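PDB 2B6C: hypothetical protein EF3068 from Enterococcus faecalis, which is of unknown function but probably takes part in the repair of alkylated DNA as an AlkD-like protein. Local coordinates for residues B[133-146]-B[166-179]. Numbering follows the deposited sequence. Where two conformers were deposited one is given.
Sequences YGAENFWNRRVALN and YDRTTEEFFIQKAI. With SO4 (sulfate ion), chain I.
Trp139 CH2 lies over the centre of one face of the Phe174 ring, 3.5 Å above its plane, while Phe173 covers the opposite face and Arg142 NH2 comes in at the edge. Phe138 is likewise covered on both sides: Trp139 CD1 lies off-centre over one face, and on the other Glu172 CG makes a CH-pi contact, 3.8 Å from the ring centroid. The bend at chi2 (55°) folds the Glu172 carboxylate back over the Phe138 ring, nearly parallel to it, where OE2 accepts from Phe174 N as an N-cap. Gly134 CA sits off-centre over one face of the Tyr166 ring, a CH-pi contact.

Arg141 holds Asp167 through nearly coplanar groups: NE donates to OD1 (2.9 Å) and NH2 to OD2 (3.0 Å), both on syn lone pairs. Thr170 OG1 bonds the anti side of Asp167 OD2, steadying the carboxylate, while Arg141 NH1 donates to Ala135 O, tying the guanidinium to its own loop too. Extended Arg142 donates from NH2 to Phe174 O (2.9 Å) and pairs with Asp108 through NE.

Ile175 is a knob among Phe138, Arg141, Arg142 and Leu145. The axes of 138-146 and the 173-179 part of helix 173-186 run nearly parallel (5°), 9.1 Å apart at closest approach, consistent with the HEAT-like alpha-solenoid of AlkD-type proteins.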
ATOM      1  N   TYR B 133       8.051 -19.776 -17.465  1.00 17.21           N
ATOM      2  CA  TYR B 133       7.524 -20.714 -18.462  1.00 18.35           C
ATOM      3  C   TYR B 133       8.624 -21.663 -19.002  1.00 18.74           C
ATOM      4  O   TYR B 133       9.677 -21.195 -19.427  1.00 19.34           O
ATOM      5  CB  TYR B 133       6.867 -19.952 -19.651  1.00 17.93           C
ATOM      6  CG  TYR B 133       6.551 -20.873 -20.789  1.00 18.17           C
ATOM      7  CD1 TYR B 133       5.468 -21.752 -20.703  1.00 15.76           C
ATOM      8  CD2 TYR B 133       7.371 -20.929 -21.940  1.00 20.46           C
ATOM      9  CE1 TYR B 133       5.186 -22.641 -21.713  1.00 17.54           C
ATOM     10  CE2 TYR B 133       7.076 -21.824 -22.979  1.00 19.38           C
ATOM     11  CZ  TYR B 133       5.983 -22.692 -22.838  1.00 18.63           C
ATOM     12  OH  TYR B 133       5.647 -23.607 -23.829  1.00 19.98           O
ATOM     13  N   GLY B 134       8.358 -22.975 -19.028  1.00 19.18           N
ATOM     14  CA  GLY B 134       9.333 -23.964 -19.519  1.00 19.63           C
ATOM     15  C   GLY B 134      10.647 -24.099 -18.733  1.00 19.91           C
ATOM     16  O   GLY B 134      11.622 -24.661 -19.229  1.00 19.71           O
ATOM     17  N   ALA B 135      10.695 -23.571 -17.516  1.00 19.58           N
ATOM     18  CA  ALA B 135      11.882 -23.745 -16.654  1.00 19.14           C
ATOM     19  C   ALA B 135      12.181 -25.239 -16.456  1.00 18.94           C
ATOM     20  O   ALA B 135      11.263 -26.059 -16.500  1.00 18.16           O
ATOM     21  CB  ALA B 135      11.639 -23.073 -15.333  1.00 18.89           C
ATOM     22  N   GLU B 136      13.454 -25.598 -16.271  1.00 18.93           N
ATOM     23  CA  GLU B 136      13.813 -26.965 -15.894  1.00 19.92           C
ATOM     24  C   GLU B 136      13.272 -27.379 -14.515  1.00 18.45           C
ATOM     25  O   GLU B 136      12.901 -28.523 -14.318  1.00 17.73           O
ATOM     26  CB  GLU B 136      15.336 -27.162 -15.867  1.00 21.00           C
ATOM     27  CG  GLU B 136      16.043 -26.715 -17.095  1.00 29.80           C
ATOM     28  CD  GLU B 136      17.215 -27.624 -17.457  1.00 40.17           C
ATOM     29  OE1 GLU B 136      16.972 -28.667 -18.138  1.00 44.09           O
ATOM     30  OE2 GLU B 136      18.373 -27.291 -17.066  1.00 43.25           O
ATOM     31  N   ASN B 137      13.271 -26.465 -13.551  1.00 17.40           N
ATOM     32  CA  ASN B 137      12.849 -26.810 -12.194  1.00 16.96           C
ATOM     33  C   ASN B 137      11.319 -26.701 -12.102  1.00 17.02           C
ATOM     34  O   ASN B 137      10.761 -25.659 -12.438  1.00 17.37           O
ATOM     35  CB  ASN B 137      13.589 -25.907 -11.194  1.00 17.29           C
ATOM     36  CG  ASN B 137      13.302 -26.245  -9.747  1.00 18.07           C
ATOM     37  OD1 ASN B 137      12.159 -26.408  -9.347  1.00 24.02           O
ATOM     38  ND2 ASN B 137      14.333 -26.298  -8.952  1.00 19.16           N
ATOM     39  N   PHE B 138      10.640 -27.791 -11.730  1.00 16.35           N
ATOM     40  CA  PHE B 138       9.172 -27.803 -11.768  1.00 15.77           C
ATOM     41  C   PHE B 138       8.569 -26.784 -10.810  1.00 15.53           C
ATOM     42  O   PHE B 138       7.440 -26.318 -11.045  1.00 15.55           O
ATOM     43  CB  PHE B 138       8.543 -29.218 -11.558  1.00 15.66           C
ATOM     44  CG  PHE B 138       8.599 -29.721 -10.130  1.00 16.65           C
ATOM     45  CD1 PHE B 138       7.725 -29.225  -9.159  1.00 16.45           C
ATOM     46  CD2 PHE B 138       9.527 -30.693  -9.755  1.00 17.21           C
ATOM     47  CE1 PHE B 138       7.765 -29.697  -7.843  1.00 15.48           C
ATOM     48  CE2 PHE B 138       9.584 -31.158  -8.438  1.00 16.72           C
ATOM     49  CZ  PHE B 138       8.674 -30.651  -7.475  1.00 16.61           C
ATOM     50  N   TRP B 139       9.299 -26.438  -9.740  1.00 14.71           N
ATOM     51  CA  TRP B 139       8.831 -25.385  -8.823  1.00 13.71           C
ATOM     52  C   TRP B 139       8.683 -24.048  -9.545  1.00 13.95           C
ATOM     53  O   TRP B 139       7.684 -23.342  -9.327  1.00 13.70           O
ATOM     54  CB  TRP B 139       9.748 -25.217  -7.609  1.00 14.03           C
ATOM     55  CG  TRP B 139       9.727 -26.369  -6.693  1.00 14.06           C
ATOM     56  CD1 TRP B 139      10.800 -27.199  -6.375  1.00 13.65           C
ATOM     57  CD2 TRP B 139       8.607 -26.864  -5.957  1.00 14.45           C
ATOM     58  NE1 TRP B 139      10.398 -28.167  -5.509  1.00 13.33           N
ATOM     59  CE2 TRP B 139       9.062 -27.996  -5.221  1.00 14.45           C
ATOM     60  CE3 TRP B 139       7.264 -26.470  -5.837  1.00 15.15           C
ATOM     61  CZ2 TRP B 139       8.207 -28.742  -4.377  1.00 14.59           C
ATOM     62  CZ3 TRP B 139       6.411 -27.231  -4.995  1.00 14.93           C
ATOM     63  CH2 TRP B 139       6.890 -28.339  -4.276  1.00 13.12           C
ATOM     64  N   ASN B 140       9.649 -23.702 -10.425  1.00 14.27           N
ATOM     65  CA  ASN B 140       9.490 -22.513 -11.260  1.00 14.40           C
ATOM     66  C   ASN B 140       8.249 -22.582 -12.172  1.00 15.03           C
ATOM     67  O   ASN B 140       7.572 -21.582 -12.358  1.00 15.31           O
ATOM     68  CB  ASN B 140      10.729 -22.208 -12.106  1.00 14.42           C
ATOM     69  CG  ASN B 140      11.856 -21.595 -11.305  1.00 14.34           C
ATOM     70  OD1 ASN B 140      11.631 -20.779 -10.409  1.00 15.00           O
ATOM     71  ND2 ASN B 140      13.096 -21.989 -11.624  1.00 15.64           N
ATOM     72  N   ARG B 141       7.987 -23.743 -12.775  1.00 14.61           N
ATOM     73  CA  ARG B 141       6.812 -23.921 -13.651  1.00 14.50           C
ATOM     74  C   ARG B 141       5.497 -23.902 -12.880  1.00 15.29           C
ATOM     75  O   ARG B 141       4.470 -23.464 -13.416  1.00 14.81           O
ATOM     76  CB  ARG B 141       6.941 -25.206 -14.446  1.00 14.78           C
ATOM     77  CG  ARG B 141       8.231 -25.206 -15.276  1.00 13.20           C
ATOM     78  CD  ARG B 141       8.086 -26.175 -16.468  1.00 12.36           C
ATOM     79  NE  ARG B 141       7.626 -27.503 -16.091  1.00 14.67           N
ATOM     80  CZ  ARG B 141       8.394 -28.453 -15.547  1.00 15.90           C
ATOM     81  NH1 ARG B 141       9.688 -28.224 -15.269  1.00 18.53           N
ATOM     82  NH2 ARG B 141       7.862 -29.633 -15.278  1.00 13.40           N
ATOM     83  N   ARG B 142       5.536 -24.343 -11.615  1.00 15.16           N
ATOM     84  CA  ARG B 142       4.431 -24.102 -10.715  1.00 16.41           C
ATOM     85  C   ARG B 142       4.056 -22.586 -10.605  1.00 16.36           C
ATOM     86  O   ARG B 142       2.862 -22.229 -10.581  1.00 16.63           O
ATOM     87  CB  ARG B 142       4.688 -24.742  -9.341  1.00 15.95           C
ATOM     88  CG  ARG B 142       3.507 -24.559  -8.351  1.00 18.98           C
ATOM     89  CD  ARG B 142       3.642 -25.508  -7.151  1.00 16.80           C
ATOM     90  NE  ARG B 142       2.728 -25.209  -6.058  1.00 19.93           N
ATOM     91  CZ  ARG B 142       1.708 -26.000  -5.694  1.00 22.24           C
ATOM     92  NH1 ARG B 142       0.948 -25.660  -4.655  1.00 22.66           N
ATOM     93  NH2 ARG B 142       1.443 -27.142  -6.353  1.00 21.01           N
ATOM     94  N   VAL B 143       5.065 -21.721 -10.507  1.00 15.67           N
ATOM     95  CA  VAL B 143       4.847 -20.281 -10.508  1.00 15.85           C
ATOM     96  C   VAL B 143       4.215 -19.813 -11.835  1.00 15.83           C
ATOM     97  O   VAL B 143       3.282 -19.018 -11.781  1.00 15.97           O
ATOM     98  CB  VAL B 143       6.151 -19.455 -10.161  1.00 16.01           C
ATOM     99  CG1 VAL B 143       5.922 -17.861 -10.303  1.00 15.23           C
ATOM    100  CG2 VAL B 143       6.617 -19.770  -8.736  1.00 15.47           C
ATOM    101  N   ALA B 144       4.711 -20.311 -12.992  1.00 15.31           N
ATOM    102  CA  ALA B 144       4.124 -19.983 -14.302  1.00 16.05           C
ATOM    103  C   ALA B 144       2.639 -20.367 -14.367  1.00 16.00           C
ATOM    104  O   ALA B 144       1.790 -19.574 -14.838  1.00 16.11           O
ATOM    105  CB  ALA B 144       4.916 -20.643 -15.464  1.00 16.06           C
ATOM    106  N   LEU B 145       2.331 -21.545 -13.835  1.00 15.07           N
ATOM    107  CA  LEU B 145       0.974 -22.074 -13.839  1.00 15.71           C
ATOM    108  C   LEU B 145       0.027 -21.317 -12.917  1.00 15.92           C
ATOM    109  O   LEU B 145      -1.156 -21.180 -13.209  1.00 17.39           O
ATOM    110  CB  LEU B 145       0.970 -23.574 -13.491  1.00 13.96           C
ATOM    111  CG  LEU B 145       1.404 -24.542 -14.583  1.00 13.56           C
ATOM    112  CD1 LEU B 145       1.765 -25.907 -13.966  1.00 10.50           C
ATOM    113  CD2 LEU B 145       0.272 -24.715 -15.658  1.00 11.02           C
ATOM    114  N   ASN B 146       0.553 -20.812 -11.816  1.00 16.06           N
ATOM    115  CA  ASN B 146      -0.255 -20.162 -10.815  1.00 15.99           C
ATOM    116  C   ASN B 146      -0.021 -18.657 -10.733  1.00 16.00           C
ATOM    117  O   ASN B 146      -0.537 -18.007  -9.837  1.00 16.05           O
ATOM    118  CB  ASN B 146      -0.047 -20.863  -9.453  1.00 15.37           C
ATOM    119  CG  ASN B 146      -0.650 -22.277  -9.420  1.00 17.41           C
ATOM    120  OD1 ASN B 146      -1.436 -22.679 -10.315  1.00 17.63           O
ATOM    121  ND2 ASN B 146      -0.310 -23.027  -8.380  1.00 14.05           N
ATOM    122  N   TYR B 166       2.084 -27.326 -21.825  1.00 16.50           N
ATOM    123  CA  TYR B 166       3.456 -27.729 -21.569  1.00 16.10           C
ATOM    124  C   TYR B 166       3.579 -28.848 -20.535  1.00 16.14           C
ATOM    125  O   TYR B 166       4.387 -29.755 -20.705  1.00 15.14           O
ATOM    126  CB  TYR B 166       4.275 -26.522 -21.117  1.00 16.64           C
ATOM    127  CG  TYR B 166       5.761 -26.800 -21.019  1.00 17.71           C
ATOM    128  CD1 TYR B 166       6.614 -26.600 -22.126  1.00 19.30           C
ATOM    129  CD2 TYR B 166       6.319 -27.277 -19.831  1.00 15.68           C
ATOM    130  CE1 TYR B 166       7.983 -26.875 -22.034  1.00 19.97           C
ATOM    131  CE2 TYR B 166       7.671 -27.542 -19.729  1.00 17.43           C
ATOM    132  CZ  TYR B 166       8.500 -27.350 -20.823  1.00 18.75           C
ATOM    133  OH  TYR B 166       9.849 -27.608 -20.681  1.00 18.10           O
ATOM    134  N   ASP B 167       2.809 -28.759 -19.452  1.00 15.77           N
ATOM    135  CA  ASP B 167       2.921 -29.712 -18.362  1.00 16.37           C
ATOM    136  C   ASP B 167       1.759 -30.672 -18.338  1.00 16.22           C
ATOM    137  O   ASP B 167       1.541 -31.334 -17.331  1.00 17.61           O
ATOM    138  CB  ASP B 167       2.971 -28.970 -17.009  1.00 16.63           C
ATOM    139  CG  ASP B 167       4.380 -28.664 -16.573  1.00 17.17           C
ATOM    140  OD1 ASP B 167       4.695 -27.483 -16.347  1.00 16.50           O
ATOM    141  OD2 ASP B 167       5.190 -29.610 -16.535  1.00 17.59           O
ATOM    142  N   ARG B 168       0.967 -30.703 -19.400  1.00 16.08           N
ATOM    143  CA  ARG B 168      -0.239 -31.548 -19.421  1.00 17.39           C
ATOM    144  C   ARG B 168      -0.015 -33.004 -18.903  1.00 18.01           C
ATOM    145  O   ARG B 168      -0.811 -33.508 -18.094  1.00 17.91           O
ATOM    146  CB  ARG B 168      -0.899 -31.543 -20.815  1.00 16.13           C
ATOM    147  CG  ARG B 168      -2.201 -32.375 -20.902  1.00 16.92           C
ATOM    148  CD  ARG B 168      -2.764 -32.412 -22.333  1.00 18.03           C
ATOM    149  NE  ARG B 168      -1.922 -33.199 -23.251  1.00 17.19           N
ATOM    150  CZ  ARG B 168      -1.946 -34.531 -23.349  1.00 18.15           C
ATOM    151  NH1 ARG B 168      -2.752 -35.263 -22.572  1.00 14.03           N
ATOM    152  NH2 ARG B 168      -1.137 -35.140 -24.212  1.00 17.85           N
ATOM    153  N   THR B 169       1.073 -33.637 -19.358  1.00 18.48           N
ATOM    154  CA  THR B 169       1.375 -35.044 -19.072  1.00 20.03           C
ATOM    155  C   THR B 169       2.460 -35.222 -18.008  1.00 20.28           C
ATOM    156  O   THR B 169       2.921 -36.348 -17.766  1.00 20.44           O
ATOM    157  CB  THR B 169       1.867 -35.775 -20.357  1.00 20.59           C
ATOM    158  OG1 THR B 169       3.136 -35.233 -20.751  1.00 21.91           O
ATOM    159  CG2 THR B 169       0.873 -35.590 -21.482  1.00 20.39           C
ATOM    160  N   THR B 170       2.894 -34.119 -17.404  1.00 19.45           N
ATOM    161  CA  THR B 170       3.868 -34.177 -16.315  1.00 20.12           C
ATOM    162  C   THR B 170       3.291 -34.952 -15.122  1.00 20.50           C
ATOM    163  O   THR B 170       2.211 -34.653 -14.642  1.00 20.09           O
ATOM    164  CB  THR B 170       4.307 -32.769 -15.906  1.00 18.75           C
ATOM    165  OG1 THR B 170       4.865 -32.117 -17.057  1.00 19.04           O
ATOM    166  CG2 THR B 170       5.354 -32.814 -14.782  1.00 18.34           C
ATOM    167  N   GLU B 171       4.035 -35.948 -14.661  1.00 21.83           N
ATOM    168  CA  GLU B 171       3.648 -36.869 -13.600  0.50 22.51           C
ATOM    169  C   GLU B 171       3.557 -36.192 -12.226  1.00 22.83           C
ATOM    170  O   GLU B 171       2.747 -36.573 -11.354  1.00 24.28           O
ATOM    171  CB  GLU B 171       4.699 -37.985 -13.531  0.50 23.06           C
ATOM    172  CG  GLU B 171       5.374 -38.339 -14.876  0.50 23.91           C
ATOM    173  CD  GLU B 171       6.484 -37.351 -15.327  0.50 24.78           C
ATOM    174  OE1 GLU B 171       7.250 -36.841 -14.474  0.50 26.34           O
ATOM    175  OE2 GLU B 171       6.592 -37.102 -16.549  0.50 22.18           O
ATOM    176  N   GLU B 172       4.431 -35.208 -12.021  1.00 21.75           N
ATOM    177  CA  GLU B 172       4.584 -34.535 -10.740  1.00 20.38           C
ATOM    178  C   GLU B 172       3.266 -34.004 -10.118  1.00 19.29           C
ATOM    179  O   GLU B 172       2.594 -33.134 -10.704  1.00 18.87           O
ATOM    180  CB  GLU B 172       5.615 -33.399 -10.867  1.00 20.14           C
ATOM    181  CG  GLU B 172       5.778 -32.583  -9.595  1.00 21.04           C
ATOM    182  CD  GLU B 172       6.123 -33.454  -8.392  1.00 20.07           C
ATOM    183  OE1 GLU B 172       7.135 -34.180  -8.442  1.00 24.16           O
ATOM    184  OE2 GLU B 172       5.382 -33.419  -7.408  1.00 18.82           O
ATOM    185  N   PHE B 173       2.937 -34.526  -8.932  1.00 17.60           N
ATOM    186  CA  PHE B 173       1.807 -34.059  -8.123  1.00 17.79           C
ATOM    187  C   PHE B 173       1.732 -32.534  -8.010  1.00 17.12           C
ATOM    188  O   PHE B 173       0.677 -31.957  -8.199  1.00 18.19           O
ATOM    189  CB  PHE B 173       1.825 -34.692  -6.709  1.00 17.69           C
ATOM    190  CG  PHE B 173       0.861 -34.039  -5.734  1.00 19.41           C
ATOM    191  CD1 PHE B 173      -0.490 -34.415  -5.687  1.00 17.72           C
ATOM    192  CD2 PHE B 173       1.303 -33.003  -4.882  1.00 19.62           C
ATOM    193  CE1 PHE B 173      -1.383 -33.798  -4.792  1.00 15.75           C
ATOM    194  CE2 PHE B 173       0.419 -32.369  -3.993  1.00 19.36           C
ATOM    195  CZ  PHE B 173      -0.930 -32.769  -3.950  1.00 18.05           C
ATOM    196  N   PHE B 174       2.838 -31.874  -7.702  1.00 16.69           N
ATOM    197  CA  PHE B 174       2.793 -30.426  -7.481  1.00 16.56           C
ATOM    198  C   PHE B 174       2.558 -29.661  -8.783  1.00 16.12           C
ATOM    199  O   PHE B 174       2.205 -28.487  -8.767  1.00 16.68           O
ATOM    200  CB  PHE B 174       4.060 -29.932  -6.802  1.00 15.64           C
ATOM    201  CG  PHE B 174       4.195 -30.394  -5.373  1.00 17.21           C
ATOM    202  CD1 PHE B 174       5.112 -31.385  -5.037  1.00 17.80           C
ATOM    203  CD2 PHE B 174       3.403 -29.836  -4.361  1.00 15.04           C
ATOM    204  CE1 PHE B 174       5.238 -31.810  -3.700  1.00 17.74           C
ATOM    205  CE2 PHE B 174       3.530 -30.269  -3.036  1.00 16.31           C
ATOM    206  CZ  PHE B 174       4.446 -31.251  -2.712  1.00 12.63           C
ATOM    207  N   ILE B 175       2.782 -30.327  -9.908  1.00 15.38           N
ATOM    208  CA  ILE B 175       2.483 -29.712 -11.188  1.00 15.10           C
ATOM    209  C   ILE B 175       1.016 -29.950 -11.557  1.00 14.86           C
ATOM    210  O   ILE B 175       0.306 -29.008 -11.931  1.00 16.33           O
ATOM    211  CB  ILE B 175       3.488 -30.170 -12.284  1.00 14.64           C
ATOM    212  CG1 ILE B 175       4.842 -29.479 -12.096  1.00 13.69           C
ATOM    213  CG2 ILE B 175       2.903 -29.953 -13.661  1.00 13.95           C
ATOM    214  CD1 ILE B 175       4.853 -27.961 -12.419  1.00  9.21           C
ATOM    215  N   GLN B 176       0.524 -31.175 -11.387  1.00 15.73           N
ATOM    216  CA  GLN B 176      -0.860 -31.448 -11.776  1.00 15.42           C
ATOM    217  C   GLN B 176      -1.839 -30.660 -10.875  1.00 15.87           C
ATOM    218  O   GLN B 176      -2.853 -30.140 -11.351  1.00 16.08           O
ATOM    219  CB  GLN B 176      -1.157 -32.956 -11.780  1.00 15.58           C
ATOM    220  CG  GLN B 176      -0.452 -33.725 -12.920  1.00 13.52           C
ATOM    221  CD  GLN B 176      -0.811 -33.139 -14.255  1.00 13.63           C
ATOM    222  OE1 GLN B 176      -1.953 -32.770 -14.460  1.00 19.04           O
ATOM    223  NE2 GLN B 176       0.153 -33.002 -15.148  1.00 13.28           N
ATOM    224  N   LYS B 177      -1.507 -30.578  -9.586  1.00 15.77           N
ATOM    225  CA  LYS B 177      -2.214 -29.764  -8.620  1.00 16.91           C
ATOM    226  C   LYS B 177      -2.263 -28.305  -9.056  1.00 15.85           C
ATOM    227  O   LYS B 177      -3.306 -27.672  -8.951  1.00 16.59           O
ATOM    228  CB  LYS B 177      -1.492 -29.832  -7.292  1.00 17.89           C
ATOM    229  CG  LYS B 177      -2.378 -30.226  -6.138  1.00 24.92           C
ATOM    230  CD  LYS B 177      -3.269 -29.084  -5.759  1.00 28.63           C
ATOM    231  CE  LYS B 177      -3.805 -29.291  -4.388  1.00 29.33           C
ATOM    232  NZ  LYS B 177      -5.313 -29.291  -4.409  1.00 30.72           N
ATOM    233  N   ALA B 178      -1.137 -27.786  -9.549  1.00 15.22           N
ATOM    234  CA  ALA B 178      -1.031 -26.412 -10.033  1.00 14.59           C
ATOM    235  C   ALA B 178      -1.892 -26.183 -11.282  1.00 14.26           C
ATOM    236  O   ALA B 178      -2.518 -25.128 -11.429  1.00 14.16           O
ATOM    237  CB  ALA B 178       0.423 -26.049 -10.303  1.00 13.99           C
ATOM    238  N   ILE B 179      -1.960 -27.180 -12.156  1.00 14.10           N
ATOM    239  CA  ILE B 179      -2.855 -27.104 -13.320  1.00 14.43           C
ATOM    240  C   ILE B 179      -4.322 -27.034 -12.875  1.00 14.16           C
ATOM    241  O   ILE B 179      -5.067 -26.183 -13.363  1.00 14.78           O
ATOM    242  CB  ILE B 179      -2.670 -28.279 -14.318  1.00 14.39           C
ATOM    243  CG1 ILE B 179      -1.285 -28.228 -14.951  1.00 12.84           C
ATOM    244  CG2 ILE B 179      -3.791 -28.292 -15.428  1.00 14.58           C
ATOM    245  CD1 ILE B 179      -0.985 -29.494 -15.756  1.00 12.79           C
TER
HETATM  246  S   SO4 I 402      15.289 -22.920 -14.510  1.00 33.50           S
HETATM  247  O1  SO4 I 402      16.607 -22.726 -13.905  1.00 32.18           O
HETATM  248  O2  SO4 I 402      15.410 -23.361 -15.917  1.00 32.06           O
HETATM  249  O3  SO4 I 402      14.606 -21.614 -14.556  1.00 33.73           O
HETATM  250  O4  SO4 I 402      14.531 -23.904 -13.712  1.00 29.94           O
HETATM  251  O   HOH W   1      11.162 -28.101 -18.606  1.00 29.67           O